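Local coordinates for protein cellulase (glycosyl hydrolase family 5) (Bacteroides ovatus, PDB 3ZMR) that hydrolyses internal beta-1,4-glucosidic linkages of the xyloglucan backbone with retention of anomeric configuration, releasing xyloglucan oligosaccharides, at residues 217-226 / 260-268; 278-289 / 304-315. One frame throughout, in Å; residues are numbered along the deposited sequence.

Contact 1: 217-226 / 260-268. With XYS (alpha-D-xylopyranose), chain C; BGC (beta-D-glucopyranose), chain B; GLC (alpha-D-glucopyranose), chain L.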
loop_
_atom_site.group_PDB
_atom_site.type_symbol
_atom_site.label_atom_id
_atom_site.label_comp_id
_atom_site.label_asym_id
_atom_site.label_seq_id
_atom_site.Cartn_x
_atom_site.Cartn_y
_atom_site.Cartn_z
ATOM N N TRP A 217 11.823 2.947 -0.051
ATOM C CA TRP A 217 12.344 3.677 1.110
ATOM C C TRP A 217 13.240 4.862 0.720
ATOM O O TRP A 217 13.051 5.978 1.178
ATOM C CB TRP A 217 13.148 2.686 1.961
ATOM C CG TRP A 217 13.900 3.303 3.109
ATOM C CD1 TRP A 217 13.386 3.848 4.274
ATOM C CD2 TRP A 217 15.330 3.454 3.196
ATOM N NE1 TRP A 217 14.416 4.329 5.068
ATOM C CE2 TRP A 217 15.608 4.073 4.442
ATOM C CE3 TRP A 217 16.400 3.074 2.370
ATOM C CZ2 TRP A 217 16.901 4.320 4.868
ATOM C CZ3 TRP A 217 17.693 3.344 2.802
ATOM C CH2 TRP A 217 17.925 3.954 4.016
ATOM N N GLU A 218 14.231 4.581 -0.113
ATOM C CA GLU A 218 15.185 5.578 -0.648
ATOM C C GLU A 218 15.605 6.679 0.354
ATOM O O GLU A 218 15.537 7.879 0.087
ATOM C CB GLU A 218 14.745 6.150 -1.982
ATOM C CG GLU A 218 13.440 6.906 -1.993
ATOM C CD GLU A 218 13.227 7.703 -3.272
ATOM O OE1 GLU A 218 13.877 7.386 -4.291
ATOM O OE2 GLU A 218 12.390 8.637 -3.244
ATOM N N GLY A 219 16.071 6.229 1.517
ATOM C CA GLY A 219 16.597 7.105 2.555
ATOM C C GLY A 219 15.626 7.542 3.627
ATOM O O GLY A 219 16.042 8.097 4.658
ATOM N N GLY A 220 14.333 7.306 3.395
ATOM C CA GLY A 220 13.317 7.505 4.439
ATOM C C GLY A 220 12.660 8.882 4.454
ATOM O O GLY A 220 12.004 9.241 5.444
ATOM N N TRP A 221 12.784 9.664 3.378
ATOM C CA TRP A 221 12.192 11.015 3.381
ATOM C C TRP A 221 10.697 11.054 3.657
ATOM O O TRP A 221 10.207 12.052 4.166
ATOM C CB TRP A 221 12.446 11.725 2.061
ATOM C CG TRP A 221 11.813 11.106 0.854
ATOM C CD1 TRP A 221 12.365 10.170 0.007
ATOM C CD2 TRP A 221 10.479 11.350 0.362
ATOM N NE1 TRP A 221 11.468 9.828 -0.981
ATOM C CE2 TRP A 221 10.310 10.555 -0.803
ATOM C CE3 TRP A 221 9.441 12.198 0.750
ATOM C CZ2 TRP A 221 9.101 10.538 -1.534
ATOM C CZ3 TRP A 221 8.259 12.202 -0.004
ATOM C CH2 TRP A 221 8.118 11.409 -1.144
ATOM N N LEU A 222 9.975 9.970 3.319
ATOM C CA LEU A 222 8.512 9.959 3.485
ATOM C C LEU A 222 8.107 9.631 4.933
ATOM O O LEU A 222 6.946 9.749 5.307
ATOM C CB LEU A 222 7.845 8.987 2.501
ATOM C CG LEU A 222 6.330 9.071 2.350
ATOM C CD1 LEU A 222 5.817 10.458 2.010
ATOM C CD2 LEU A 222 5.871 8.039 1.327
ATOM N N ASN A 223 9.080 9.232 5.751
ATOM C CA ASN A 223 8.805 8.727 7.091
ATOM C C ASN A 223 8.630 9.809 8.142
ATOM O O ASN A 223 9.270 9.796 9.206
ATOM C CB ASN A 223 9.876 7.719 7.512
ATOM C CG ASN A 223 9.802 6.428 6.720
ATOM O OD1 ASN A 223 8.767 6.093 6.129
ATOM N ND2 ASN A 223 10.915 5.695 6.675
ATOM N N HIS A 224 7.745 10.748 7.824
ATOM C CA HIS A 224 7.363 11.830 8.728
ATOM C C HIS A 224 5.880 12.114 8.627
ATOM O O HIS A 224 5.464 13.196 8.170
ATOM C CB HIS A 224 8.182 13.083 8.462
ATOM C CG HIS A 224 9.648 12.822 8.477
ATOM N ND1 HIS A 224 10.356 12.726 9.654
ATOM C CD2 HIS A 224 10.517 12.533 7.480
ATOM C CE1 HIS A 224 11.618 12.429 9.376
ATOM N NE2 HIS A 224 11.741 12.304 8.063
ATOM N N PRO A 225 5.059 11.163 9.090
ATOM C CA PRO A 225 3.603 11.260 8.889
ATOM C C PRO A 225 2.971 12.122 9.986
ATOM O O PRO A 225 2.272 11.627 10.851
ATOM C CB PRO A 225 3.148 9.800 8.982
ATOM C CG PRO A 225 4.113 9.190 9.941
ATOM C CD PRO A 225 5.436 9.865 9.660
ATOM N N VAL A 226 3.285 13.411 9.931
ATOM C CA VAL A 226 2.831 14.400 10.907
ATOM C C VAL A 226 2.399 15.650 10.150
ATOM O O VAL A 226 2.891 15.940 9.051
ATOM C CB VAL A 226 3.921 14.746 11.953
ATOM C CG1 VAL A 226 4.293 13.517 12.793
ATOM C CG2 VAL A 226 5.157 15.336 11.312
ATOM N N THR A 260 3.724 3.736 -2.215
ATOM C CA THR A 260 4.699 3.890 -1.136
ATOM C C THR A 260 5.207 2.509 -0.718
ATOM O O THR A 260 4.731 1.497 -1.211
ATOM C CB THR A 260 4.088 4.618 0.103
ATOM O OG1 THR A 260 3.198 3.728 0.798
ATOM C CG2 THR A 260 3.367 5.906 -0.288
ATOM N N ASN A 261 6.148 2.490 0.217
ATOM C CA ASN A 261 6.624 1.242 0.774
ATOM C C ASN A 261 6.166 1.146 2.242
ATOM O O ASN A 261 4.969 1.008 2.488
ATOM C CB ASN A 261 8.129 1.113 0.581
ATOM C CG ASN A 261 8.653 -0.247 0.988
ATOM O OD1 ASN A 261 8.060 -1.267 0.655
ATOM N ND2 ASN A 261 9.778 -0.272 1.701
ATOM N N GLU A 262 7.102 1.253 3.202
ATOM C CA GLU A 262 6.830 1.058 4.636
ATOM C C GLU A 262 6.891 2.403 5.371
ATOM O O GLU A 262 7.932 2.775 5.918
ATOM C CB GLU A 262 7.788 0.030 5.279
ATOM C CG GLU A 262 7.700 -1.363 4.704
ATOM C CD GLU A 262 8.625 -2.357 5.363
ATOM O OE1 GLU A 262 9.440 -1.905 6.233
ATOM O OE2 GLU A 262 8.545 -3.562 4.971
ATOM N N VAL A 263 5.792 3.148 5.352
ATOM C CA VAL A 263 5.748 4.488 5.958
ATOM C C VAL A 263 5.721 4.289 7.480
ATOM O O VAL A 263 4.943 3.512 8.012
ATOM C CB VAL A 263 4.530 5.303 5.479
ATOM C CG1 VAL A 263 4.435 6.623 6.261
ATOM C CG2 VAL A 263 4.661 5.544 3.979
ATOM N N ASN A 264 6.609 5.025 8.141
ATOM C CA ASN A 264 6.876 4.967 9.576
ATOM C C ASN A 264 7.141 6.393 10.045
ATOM O O ASN A 264 7.420 7.249 9.243
ATOM C CB ASN A 264 8.185 4.129 9.795
ATOM C CG ASN A 264 8.554 3.925 11.233
ATOM O OD1 ASN A 264 9.649 4.320 11.658
ATOM N ND2 ASN A 264 7.683 3.286 11.986
ATOM N N ASN A 265 7.038 6.646 11.351
ATOM C CA ASN A 265 7.570 7.882 11.901
ATOM C C ASN A 265 9.020 7.707 12.401
ATOM O O ASN A 265 9.249 7.253 13.514
ATOM C CB ASN A 265 6.681 8.428 13.006
ATOM C CG ASN A 265 7.122 9.796 13.447
ATOM O OD1 ASN A 265 8.139 10.320 12.942
ATOM N ND2 ASN A 265 6.380 10.392 14.372
ATOM N N ASP A 266 9.978 8.095 11.574
ATOM C CA ASP A 266 11.398 7.891 11.868
ATOM C C ASP A 266 11.931 8.709 13.036
ATOM O O ASP A 266 13.015 8.417 13.529
ATOM C CB ASP A 266 12.237 8.129 10.594
ATOM C CG ASP A 266 12.301 6.868 9.667
ATOM O OD1 ASP A 266 11.756 5.785 10.037
ATOM O OD2 ASP A 266 12.911 6.959 8.575
ATOM N N ASP A 267 11.181 9.734 13.440
ATOM C CA ASP A 267 11.540 10.607 14.571
ATOM C C ASP A 267 11.011 10.074 15.905
ATOM O O ASP A 267 11.358 10.616 16.952
ATOM C CB ASP A 267 10.994 12.039 14.358
ATOM C CG ASP A 267 11.767 12.845 13.312
ATOM O OD1 ASP A 267 12.776 12.371 12.745
ATOM O OD2 ASP A 267 11.359 13.999 13.063
ATOM N N ALA A 268 10.167 9.032 15.901
ATOM C CA ALA A 268 9.490 8.632 17.162
ATOM C C ALA A 268 10.071 7.403 17.853
ATOM O O ALA A 268 9.545 6.956 18.873
ATOM C CB ALA A 268 7.989 8.489 16.954
HETATM C C1 XYS C . 16.772 0.071 4.014
HETATM C C2 XYS C . 16.732 0.762 5.402
HETATM C C3 XYS C . 15.580 0.141 6.182
HETATM C C4 XYS C . 14.269 0.202 5.411
HETATM C C5 XYS C . 14.388 -0.354 3.977
HETATM O O2 XYS C . 17.954 0.635 6.191
HETATM O O3 XYS C . 15.371 0.787 7.442
HETATM O O4 XYS C . 13.308 -0.561 6.122
HETATM O O5 XYS C . 15.516 0.215 3.329
HETATM C C2 BGC B . 11.522 -3.308 3.217
HETATM C C3 BGC B . 12.727 -3.968 2.526
HETATM C C4 BGC B . 13.646 -4.678 3.515
HETATM C C5 BGC B . 12.721 -5.617 4.301
HETATM C C6 BGC B . 13.514 -6.465 5.280
HETATM C C1 BGC B . 10.769 -4.153 4.254
HETATM O O2 BGC B . 10.597 -2.879 2.220
HETATM O O3 BGC B . 13.463 -2.949 1.818
HETATM O O4 BGC B . 14.734 -5.336 2.804
HETATM O O5 BGC B . 11.725 -4.876 5.033
HETATM O O6 BGC B . 14.381 -5.575 6.003
HETATM C C1 GLC L . 11.021 -4.527 4.050
HETATM C C2 GLC L . 11.644 -3.470 3.146
HETATM C C3 GLC L . 12.870 -4.007 2.404
HETATM C C4 GLC L . 13.816 -4.591 3.458
HETATM C C5 GLC L . 13.060 -5.537 4.404
HETATM C C6 GLC L . 13.937 -6.182 5.474
HETATM O O2 GLC L . 10.655 -2.985 2.277
HETATM O O3 GLC L . 13.476 -2.995 1.568
HETATM O O4 GLC L . 14.791 -5.301 2.745
HETATM O O5 GLC L . 11.982 -4.864 5.015
HETATM O O6 GLC L . 14.409 -7.402 4.935
HETATM O O HOH W 1 14.575 5.276 7.720
HETATM O O HOH W 2 13.712 9.430 8.088
HETATM O O HOH W 3 10.577 2.694 6.080
HETATM O O HOH W 4 8.472 12.829 11.781
#
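Asn223 joins the loop after strand 210-214 to Asn264 and Asp266 in the loop after strand 255-258, two neighbouring loops at the C-terminal ends of strands in the (beta/alpha)8 barrel of this family 5 glycoside hydrolase. Its CB packs on the carbonyl of Asn264, with CB and O 3.0 Å apart. With CG beside the backbone N (chi1 -69°), the amide lies among the backbone and side-chain groups of 260-268 and is used at both ends. OD1 accepts from Asn264 N, which sits well above the carbonyl plane instead of on a lone pair. ND2 gives a fairly straight bond to Asp266 OD2 (3.0 Å, 160°); the carboxylate oxygen lies in the amide plane but is itself met from above its own plane. A water bound to ND2 also donates to Glu262 O. The backbone adds a third direct bond, Asp266 N to Asn223 O (168°), so this buried residue is gripped by both its side chain and its main chain.

Two further waters donate to Asp266 OD2, one of them accepting from Trp217 NE1 and the other also donating to Gly220 O. An apolar patch forms where Leu222 CD2 meets the methyls Thr260 CG2 (3.7 Å) and Val263 CG2 (3.8 Å). Pro225 CD packs against Asn265 CB.

The glycan end of the contact carries Glu262, the probable proton donor, whose OE2 is also hydrogen-bonded to His336. Xylose covers one face of the Trp217 indole, its C2 over the ring centre, while the backbone N atoms of Gly219 and Gly220 lie over the opposite face near the rim. Asn261 ND2 donates to O2 of the glucose, which is modelled as two overlapping anomers; ND2 to O2 is 2.8 Å in the beta form.

Contact 2: 278-289 / 304-315. With EDO (1,2-ethanediol), chain J.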
loop_
_atom_site.group_PDB
_atom_site.type_symbol
_atom_site.label_atom_id
_atom_site.label_comp_id
_atom_site.label_asym_id
_atom_site.label_seq_id
_atom_site.Cartn_x
_atom_site.Cartn_y
_atom_site.Cartn_z
ATOM N N TYR A 278 -1.681 7.985 11.501
ATOM C CA TYR A 278 -2.565 7.239 10.579
ATOM C C TYR A 278 -3.281 8.145 9.582
ATOM O O TYR A 278 -3.426 7.802 8.408
ATOM C CB TYR A 278 -3.538 6.347 11.329
ATOM C CG TYR A 278 -2.882 5.273 12.153
ATOM C CD1 TYR A 278 -2.088 4.292 11.581
ATOM C CD2 TYR A 278 -3.050 5.251 13.536
ATOM C CE1 TYR A 278 -1.487 3.318 12.351
ATOM C CE2 TYR A 278 -2.465 4.268 14.320
ATOM C CZ TYR A 278 -1.656 3.314 13.717
ATOM O OH TYR A 278 -1.066 2.300 14.453
ATOM N N ARG A 279 -3.733 9.303 10.042
ATOM C CA ARG A 279 -4.394 10.254 9.163
ATOM C C ARG A 279 -3.479 10.726 8.039
ATOM O O ARG A 279 -3.874 10.749 6.854
ATOM C CB ARG A 279 -4.957 11.442 9.974
ATOM C CG ARG A 279 -5.594 12.517 9.098
ATOM C CD ARG A 279 -6.411 13.531 9.901
ATOM N NE ARG A 279 -5.661 14.013 11.062
ATOM C CZ ARG A 279 -4.623 14.839 11.028
ATOM N NH1 ARG A 279 -4.188 15.348 9.874
ATOM N NH2 ARG A 279 -4.020 15.186 12.173
ATOM N N VAL A 280 -2.254 11.075 8.393
ATOM C CA VAL A 280 -1.338 11.625 7.428
ATOM C C VAL A 280 -0.853 10.509 6.475
ATOM O O VAL A 280 -0.754 10.703 5.269
ATOM C CB VAL A 280 -0.159 12.353 8.104
ATOM C CG1 VAL A 280 0.850 12.773 7.054
ATOM C CG2 VAL A 280 -0.664 13.561 8.890
ATOM N N GLN A 281 -0.600 9.318 7.013
ATOM C CA GLN A 281 -0.143 8.202 6.170
ATOM C C GLN A 281 -1.252 7.709 5.230
ATOM O O GLN A 281 -1.006 7.491 4.037
ATOM C CB GLN A 281 0.426 7.075 7.021
ATOM C CG GLN A 281 0.903 5.876 6.225
ATOM C CD GLN A 281 -0.151 4.807 6.084
ATOM O OE1 GLN A 281 -0.982 4.590 6.971
ATOM N NE2 GLN A 281 -0.078 4.099 4.978
ATOM N N ASN A 282 -2.477 7.571 5.730
ATOM C CA ASN A 282 -3.601 7.294 4.835
ATOM C C ASN A 282 -3.727 8.392 3.764
ATOM O O ASN A 282 -3.971 8.099 2.587
ATOM C CB ASN A 282 -4.894 7.141 5.619
ATOM C CG ASN A 282 -5.097 5.752 6.220
ATOM O OD1 ASN A 282 -5.018 4.734 5.522
ATOM N ND2 ASN A 282 -5.432 5.719 7.502
ATOM N N GLY A 283 -3.410 9.632 4.149
ATOM C CA GLY A 283 -3.382 10.733 3.223
ATOM C C GLY A 283 -2.397 10.564 2.065
ATOM O O GLY A 283 -2.678 10.963 0.940
ATOM N N PHE A 284 -1.221 10.010 2.345
ATOM C CA PHE A 284 -0.222 9.725 1.282
ATOM C C PHE A 284 -0.822 8.792 0.225
ATOM O O PHE A 284 -0.593 8.956 -0.978
ATOM C CB PHE A 284 1.063 9.099 1.848
ATOM C CG PHE A 284 1.856 10.004 2.805
ATOM C CD1 PHE A 284 1.831 11.389 2.715
ATOM C CD2 PHE A 284 2.626 9.441 3.811
ATOM C CE1 PHE A 284 2.564 12.183 3.615
ATOM C CE2 PHE A 284 3.383 10.203 4.682
ATOM C CZ PHE A 284 3.352 11.581 4.594
ATOM N N ASN A 285 -1.536 7.764 0.683
ATOM C CA ASN A 285 -2.213 6.847 -0.239
ATOM C C ASN A 285 -3.189 7.590 -1.138
ATOM O O ASN A 285 -3.244 7.361 -2.336
ATOM C CB ASN A 285 -2.941 5.716 0.491
ATOM C CG ASN A 285 -2.009 4.719 1.153
ATOM O OD1 ASN A 285 -0.855 4.561 0.780
ATOM N ND2 ASN A 285 -2.543 4.020 2.143
ATOM N N GLN A 286 -3.931 8.514 -0.555
ATOM C CA GLN A 286 -4.866 9.341 -1.316
ATOM C C GLN A 286 -4.164 10.256 -2.341
ATOM O O GLN A 286 -4.627 10.373 -3.484
ATOM C CB GLN A 286 -5.767 10.161 -0.382
ATOM C CG GLN A 286 -6.872 10.869 -1.176
ATOM C CD GLN A 286 -7.933 9.904 -1.659
ATOM O OE1 GLN A 286 -8.670 9.332 -0.854
ATOM N NE2 GLN A 286 -7.985 9.687 -2.970
ATOM N N VAL A 287 -3.067 10.884 -1.936
ATOM C CA VAL A 287 -2.269 11.693 -2.843
ATOM C C VAL A 287 -1.848 10.868 -4.068
ATOM O O VAL A 287 -1.936 11.310 -5.215
ATOM C CB VAL A 287 -1.031 12.307 -2.165
ATOM C CG1 VAL A 287 -0.130 12.994 -3.186
ATOM C CG2 VAL A 287 -1.463 13.310 -1.098
ATOM N N PHE A 288 -1.325 9.673 -3.814
ATOM C CA PHE A 288 -0.885 8.802 -4.882
ATOM C C PHE A 288 -2.044 8.479 -5.847
ATOM O O PHE A 288 -1.906 8.602 -7.043
ATOM C CB PHE A 288 -0.297 7.538 -4.255
ATOM C CG PHE A 288 -0.227 6.342 -5.186
ATOM C CD1 PHE A 288 0.585 6.313 -6.320
ATOM C CD2 PHE A 288 -1.007 5.221 -4.912
ATOM C CE1 PHE A 288 0.615 5.192 -7.150
ATOM C CE2 PHE A 288 -0.956 4.103 -5.718
ATOM C CZ PHE A 288 -0.145 4.081 -6.826
ATOM N N VAL A 289 -3.181 8.065 -5.317
ATOM C CA VAL A 289 -4.325 7.730 -6.176
ATOM C C VAL A 289 -4.758 8.966 -7.009
ATOM O O VAL A 289 -4.949 8.872 -8.224
ATOM C CB VAL A 289 -5.500 7.149 -5.357
ATOM C CG1 VAL A 289 -6.769 7.017 -6.193
ATOM C CG2 VAL A 289 -5.097 5.799 -4.797
ATOM N N LEU A 304 -4.200 -0.039 -8.867
ATOM C CA LEU A 304 -3.279 0.658 -7.959
ATOM C C LEU A 304 -3.207 -0.071 -6.622
ATOM O O LEU A 304 -4.185 -0.647 -6.157
ATOM C CB LEU A 304 -3.704 2.115 -7.760
ATOM C CG LEU A 304 -3.899 2.961 -9.028
ATOM C CD1 LEU A 304 -4.275 4.379 -8.652
ATOM C CD2 LEU A 304 -2.687 2.946 -9.939
ATOM N N ILE A 305 -2.052 0.049 -5.971
ATOM C CA ILE A 305 -1.769 -0.674 -4.753
ATOM C C ILE A 305 -1.363 0.342 -3.683
ATOM O O ILE A 305 -0.399 1.107 -3.875
ATOM C CB ILE A 305 -0.635 -1.683 -4.935
ATOM C CG1 ILE A 305 -0.908 -2.653 -6.065
ATOM C CG2 ILE A 305 -0.362 -2.422 -3.630
ATOM C CD1 ILE A 305 0.333 -3.333 -6.582
ATOM N N VAL A 306 -2.111 0.381 -2.578
ATOM C CA VAL A 306 -1.877 1.287 -1.484
ATOM C C VAL A 306 -1.518 0.501 -0.231
ATOM O O VAL A 306 -1.862 -0.679 -0.101
ATOM C CB VAL A 306 -3.092 2.237 -1.263
ATOM C CG1 VAL A 306 -3.253 3.169 -2.464
ATOM C CG2 VAL A 306 -4.370 1.470 -0.923
ATOM N N GLN A 307 -0.763 1.139 0.676
ATOM C CA GLN A 307 -0.116 0.414 1.757
ATOM C C GLN A 307 -0.714 0.677 3.126
ATOM O O GLN A 307 -1.144 1.802 3.444
ATOM C CB GLN A 307 1.356 0.812 1.822
ATOM C CG GLN A 307 2.188 0.349 0.637
ATOM C CD GLN A 307 1.748 0.971 -0.664
ATOM O OE1 GLN A 307 1.595 2.210 -0.780
ATOM N NE2 GLN A 307 1.551 0.135 -1.670
ATOM N N ALA A 308 -0.744 -0.370 3.933
ATOM C CA ALA A 308 -0.995 -0.209 5.369
ATOM C C ALA A 308 0.159 0.553 6.030
ATOM O O ALA A 308 1.262 0.624 5.483
ATOM C CB ALA A 308 -1.164 -1.558 6.014
ATOM N N TYR A 309 -0.120 1.121 7.194
ATOM C CA TYR A 309 0.893 1.822 7.975
ATOM C C TYR A 309 2.001 0.801 8.300
ATOM O O TYR A 309 1.708 -0.278 8.796
ATOM C CB TYR A 309 0.285 2.414 9.242
ATOM C CG TYR A 309 1.204 3.407 9.931
ATOM C CD1 TYR A 309 2.203 2.975 10.797
ATOM C CD2 TYR A 309 1.089 4.775 9.702
ATOM C CE1 TYR A 309 3.066 3.878 11.399
ATOM C CE2 TYR A 309 1.933 5.692 10.329
ATOM C CZ TYR A 309 2.925 5.231 11.164
ATOM O OH TYR A 309 3.743 6.167 11.760
ATOM N N ASN A 310 3.269 1.154 8.008
ATOM C CA ASN A 310 4.387 0.218 8.247
ATOM C C ASN A 310 4.260 -1.071 7.401
ATOM O O ASN A 310 4.948 -2.055 7.682
ATOM C CB ASN A 310 4.462 -0.231 9.735
ATOM C CG ASN A 310 5.176 0.747 10.668
ATOM O OD1 ASN A 310 5.639 1.824 10.299
ATOM N ND2 ASN A 310 5.252 0.344 11.914
ATOM N N THR A 311 3.346 -1.082 6.426
ATOM C CA THR A 311 2.860 -2.338 5.746
ATOM C C THR A 311 2.480 -3.441 6.776
ATOM O O THR A 311 2.543 -4.630 6.501
ATOM C CB THR A 311 3.801 -2.885 4.667
ATOM O OG1 THR A 311 5.078 -3.184 5.245
ATOM C CG2 THR A 311 3.933 -1.916 3.540
ATOM N N ASP A 312 2.033 -3.019 7.955
ATOM C CA ASP A 312 1.785 -3.980 9.043
ATOM C C ASP A 312 0.357 -4.502 8.995
ATOM O O ASP A 312 -0.598 -3.719 8.917
ATOM C CB ASP A 312 2.034 -3.312 10.398
ATOM C CG ASP A 312 1.787 -4.234 11.551
ATOM O OD1 ASP A 312 2.633 -5.122 11.771
ATOM O OD2 ASP A 312 0.742 -4.131 12.209
ATOM N N VAL A 313 0.204 -5.824 9.083
ATOM C CA VAL A 313 -1.106 -6.452 9.015
ATOM C C VAL A 313 -2.053 -5.953 10.101
ATOM O O VAL A 313 -3.187 -5.550 9.800
ATOM C CB VAL A 313 -1.012 -7.987 9.019
ATOM C CG1 VAL A 313 -2.418 -8.608 9.122
ATOM C CG2 VAL A 313 -0.301 -8.482 7.759
ATOM N N ALA A 314 -1.642 -5.981 11.367
ATOM C CA ALA A 314 -2.567 -5.587 12.433
ATOM C C ALA A 314 -2.959 -4.110 12.288
ATOM O O ALA A 314 -4.103 -3.741 12.539
ATOM C CB ALA A 314 -1.989 -5.890 13.815
ATOM N N LYS A 315 -2.013 -3.263 11.902
ATOM C CA LYS A 315 -2.317 -1.848 11.671
ATOM C C LYS A 315 -3.244 -1.623 10.468
ATOM O O LYS A 315 -3.995 -0.633 10.420
ATOM C CB LYS A 315 -1.054 -0.990 11.590
ATOM C CG LYS A 315 -0.305 -0.871 12.921
ATOM C CD LYS A 315 1.009 -0.130 12.777
ATOM C CE LYS A 315 1.721 0.024 14.105
ATOM N NZ LYS A 315 2.166 -1.268 14.663
HETATM C C1 EDO J . 5.402 -4.774 9.495
HETATM O O1 EDO J . 4.820 -5.871 10.235
HETATM C C2 EDO J . 5.847 -5.211 8.096
HETATM O O2 EDO J . 6.963 -6.109 8.202
HETATM O O HOH W 5 0.145 4.369 -1.842
#
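Tyr278 turns its ring edge toward the face of Tyr309 in a T-shaped pair, centroids 5.0 Å apart and planes at 68°; Tyr309 CB and Lys315 CD lie at the edge of the Tyr278 ring, and His319 stacks with it. The Gln281 amide stands nearly perpendicular to the Tyr309 ring, with OE1 at the ring edge, 3.4 Å from CD2. Further along the helix, the Phe288 ring receives Val306 CG1 at its edge, and Val289 CG2 packs on the same methyl. Segment 278-289 of helix 275-293 runs antiparallel to barrel strand 304-307, their axes approaching to 8.3 Å.

Between the tyrosine pair and the Phe288 cluster, Gln307 O accepts from Gln281 NE2 (3.0 Å) and Asn285 ND2 (2.9 Å), which approach from opposite faces of its plane. A bend at chi2 (-94°) swings the Gln281 amide onto this carbonyl. Asn285 OD1 takes a weak bond from Gln307 N and shares a water with Gln307 OE1, which is also hydrogen-bonded to Thr260. Replacing Gln281 with a leucine would probably leave Gln307 O with one side-chain donor and deprive the Tyr309 edge of its polar neighbour. Two amides thus satisfy a buried carbonyl between ends of mainly ring and methyl packing.

How the contacts relate
Contact 1 closes before contact 2 opens along the chain, and their centres lie about 11 Å apart within the same catalytic barrel. Contact 1 joins the loops that follow strands 210-214 and 255-258; contact 2 sets helix 275-293, the next helix after the second loop, on the following strand, 304-307. Besides the bond between the Thr260 and Gln307 side chains, they meet where Val263 O is probably hydrogen-bonded to Asn310 N (2.9 Å) and Glu262 CG packs on Thr311 OG1. The loop bearing the probable acid/base Glu262 is therefore flanked by the neighbouring loop and by Gln307 of the next strand together with the turn that follows it, linking the glycan-binding rim to the buried helix-strand layer.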